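Local coordinates for protein ornithine cyclodeaminase (Methanococcus maripaludis S2, PDB 3C2Q) that catalyses the NAD(+)-dependent conversion of L-ornithine to L-proline with release of ammonia, at residues K275-S281 / I297-D303. Residues are numbered along the deposited sequence.
Sequences KMVIMLS and IKTVCVD
Strands 276-280 and 298-303 run parallel, their axes 10° apart and 4.7 Å distant at closest approach, and illustrate how a beta-alpha-beta crossover builds a Rossmann fold: helix 283-292 links these two neighbours in the parallel sheet. The register is unbroken, Met276 facing Lys298 through Leu280 facing Val302, without a bulge. Lys275, Val277, Met279 and Ser281, the first and last just outside the strand, make the backbone hydrogen bonds to 297-303: Lys298 N to Lys275 O (3.2 Å), Val277 N to Lys298 O (2.8 Å), Val300 N to Val277 O (3.0 Å), Met279 N to Val300 O (2.7 Å), Val302 N to Met279 O (2.9 Å) and Ser281 N to Val302 O (2.8 Å). Met276 and Ile278 instead turn their backbone hydrogen bonds to the other neighbour, strand 138-142.

Met276, Ile278, Leu280, Val300 and Val302 share one face, where helices 112-133 and 327-342 pack. With chi1 and chi2 both t, selenomethionine Met276 brings CE to 3.6 Å from Val300 CG2; Lys298 on this face ends in a salt bridge with Glu122. The opposite face carries Val277, Thr299, Cys301 and selenomethionine Met279, whose CE lies 3.8 Å from Thr299 CG2. As in other Rossmann folds, the carboxyl ends of the strands probably border the nucleotide site: Asp303 probably binds NAD(+), and its OD2 accepts a hydrogen bond from Gln305 N. Ser281, at phi/psi 53/56, leaves the extended conformation, and its OG donates to Asp303 OD1 at 3.2 Å.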
loop_
_atom_site.group_PDB
_atom_site.type_symbol
_atom_site.label_atom_id
_atom_site.label_comp_id
_atom_site.label_asym_id
_atom_site.label_seq_id
_atom_site.Cartn_x
_atom_site.Cartn_y
_atom_site.Cartn_z
ATOM N N LYS B 275 -13.235 -27.042 -6.929
ATOM C CA LYS B 275 -14.414 -26.186 -6.707
ATOM C C LYS B 275 -14.060 -24.781 -6.169
ATOM O O LYS B 275 -14.815 -23.836 -6.356
ATOM C CB LYS B 275 -15.379 -26.852 -5.728
ATOM C CG LYS B 275 -16.065 -28.102 -6.296
ATOM C CD LYS B 275 -17.113 -27.739 -7.319
ATOM C CE LYS B 275 -18.499 -27.706 -6.667
ATOM N NZ LYS B 275 -19.230 -29.033 -6.789
HETATM N N MSE B 276 -12.921 -24.672 -5.499
HETATM C CA MSE B 276 -12.490 -23.400 -4.894
HETATM C C MSE B 276 -10.975 -23.313 -4.844
HETATM O O MSE B 276 -10.291 -24.314 -4.595
HETATM C CB MSE B 276 -13.050 -23.253 -3.477
HETATM C CG MSE B 276 -12.633 -21.950 -2.736
HETATM SE SE MSE B 276 -13.519 -21.949 -0.949
HETATM C CE MSE B 276 -14.158 -20.121 -0.828
ATOM N N VAL B 277 -10.450 -22.107 -5.059
ATOM C CA VAL B 277 -9.017 -21.881 -4.932
ATOM C C VAL B 277 -8.842 -20.702 -3.983
ATOM O O VAL B 277 -9.473 -19.666 -4.173
ATOM C CB VAL B 277 -8.350 -21.563 -6.261
ATOM C CG1 VAL B 277 -6.845 -21.185 -6.010
ATOM C CG2 VAL B 277 -8.464 -22.775 -7.226
ATOM N N ILE B 278 -8.080 -20.900 -2.917
ATOM C CA ILE B 278 -7.808 -19.828 -1.964
ATOM C C ILE B 278 -6.334 -19.441 -2.085
ATOM O O ILE B 278 -5.449 -20.283 -1.906
ATOM C CB ILE B 278 -8.101 -20.227 -0.508
ATOM C CG1 ILE B 278 -9.559 -20.660 -0.359
ATOM C CG2 ILE B 278 -7.792 -19.017 0.425
ATOM C CD1 ILE B 278 -9.955 -21.176 1.020
HETATM N N MSE B 279 -6.082 -18.176 -2.406
HETATM C CA MSE B 279 -4.726 -17.696 -2.657
HETATM C C MSE B 279 -4.310 -16.898 -1.441
HETATM O O MSE B 279 -5.053 -15.995 -1.042
HETATM C CB MSE B 279 -4.710 -16.775 -3.877
HETATM C CG MSE B 279 -5.134 -17.486 -5.153
HETATM SE SE MSE B 279 -5.850 -16.140 -6.400
HETATM C CE MSE B 279 -6.048 -17.437 -7.899
ATOM N N LEU B 280 -3.153 -17.236 -0.844
ATOM C CA LEU B 280 -2.754 -16.661 0.453
ATOM C C LEU B 280 -1.389 -15.970 0.354
ATOM O O LEU B 280 -0.355 -16.638 0.277
ATOM C CB LEU B 280 -2.677 -17.752 1.538
ATOM C CG LEU B 280 -3.932 -18.601 1.815
ATOM C CD1 LEU B 280 -3.652 -19.851 2.667
ATOM C CD2 LEU B 280 -4.930 -17.674 2.508
ATOM N N SER B 281 -1.397 -14.635 0.331
ATOM C CA SER B 281 -0.154 -13.859 0.406
ATOM C C SER B 281 0.923 -14.236 -0.630
ATOM O O SER B 281 2.080 -14.544 -0.276
ATOM C CB SER B 281 0.436 -13.988 1.826
ATOM O OG SER B 281 1.302 -12.905 2.048
ATOM N N ILE B 297 -14.667 -21.357 -11.074
ATOM C CA ILE B 297 -14.109 -21.856 -9.815
ATOM C C ILE B 297 -14.131 -20.687 -8.819
ATOM O O ILE B 297 -13.670 -19.589 -9.131
ATOM C CB ILE B 297 -12.682 -22.395 -9.992
ATOM C CG1 ILE B 297 -12.643 -23.469 -11.094
ATOM C CG2 ILE B 297 -12.098 -22.935 -8.639
ATOM C CD1 ILE B 297 -11.252 -24.044 -11.316
ATOM N N LYS B 298 -14.707 -20.916 -7.648
ATOM C CA LYS B 298 -14.721 -19.890 -6.604
ATOM C C LYS B 298 -13.248 -19.501 -6.252
ATOM O O LYS B 298 -12.406 -20.339 -5.950
ATOM C CB LYS B 298 -15.521 -20.418 -5.397
ATOM C CG LYS B 298 -15.535 -19.529 -4.164
ATOM C CD LYS B 298 -16.809 -18.635 -4.117
ATOM C CE LYS B 298 -16.523 -17.321 -3.424
ATOM N NZ LYS B 298 -17.531 -17.070 -2.338
ATOM N N THR B 299 -12.945 -18.216 -6.324
ATOM C CA THR B 299 -11.569 -17.749 -6.215
ATOM C C THR B 299 -11.531 -16.713 -5.096
ATOM O O THR B 299 -12.282 -15.743 -5.136
ATOM C CB THR B 299 -11.175 -17.077 -7.526
ATOM O OG1 THR B 299 -11.388 -18.017 -8.584
ATOM C CG2 THR B 299 -9.712 -16.665 -7.523
ATOM N N VAL B 300 -10.678 -16.937 -4.105
ATOM C CA VAL B 300 -10.539 -16.010 -2.959
ATOM C C VAL B 300 -9.069 -15.608 -2.865
ATOM O O VAL B 300 -8.179 -16.466 -2.828
ATOM C CB VAL B 300 -10.987 -16.663 -1.618
ATOM C CG1 VAL B 300 -10.815 -15.658 -0.424
ATOM C CG2 VAL B 300 -12.436 -17.100 -1.699
ATOM N N CYS B 301 -8.811 -14.308 -2.889
ATOM C CA CYS B 301 -7.432 -13.836 -2.845
ATOM C C CYS B 301 -7.236 -12.989 -1.587
ATOM O O CYS B 301 -7.859 -11.926 -1.417
ATOM C CB CYS B 301 -7.098 -13.013 -4.094
ATOM S SG CYS B 301 -5.365 -12.411 -4.109
ATOM N N VAL B 302 -6.411 -13.511 -0.704
ATOM C CA VAL B 302 -6.135 -12.929 0.614
ATOM C C VAL B 302 -4.732 -12.335 0.613
ATOM O O VAL B 302 -3.739 -13.056 0.374
ATOM C CB VAL B 302 -6.179 -14.001 1.724
ATOM C CG1 VAL B 302 -6.120 -13.292 3.102
ATOM C CG2 VAL B 302 -7.510 -14.830 1.663
ATOM N N ASP B 303 -4.623 -11.025 0.858
ATOM C CA ASP B 303 -3.288 -10.456 1.005
ATOM C C ASP B 303 -3.386 -9.206 1.845
ATOM O O ASP B 303 -4.452 -8.589 1.895
ATOM C CB ASP B 303 -2.594 -10.119 -0.340
ATOM C CG ASP B 303 -1.047 -9.828 -0.127
ATOM O OD1 ASP B 303 -0.383 -10.453 0.747
ATOM O OD2 ASP B 303 -0.526 -8.870 -0.648
#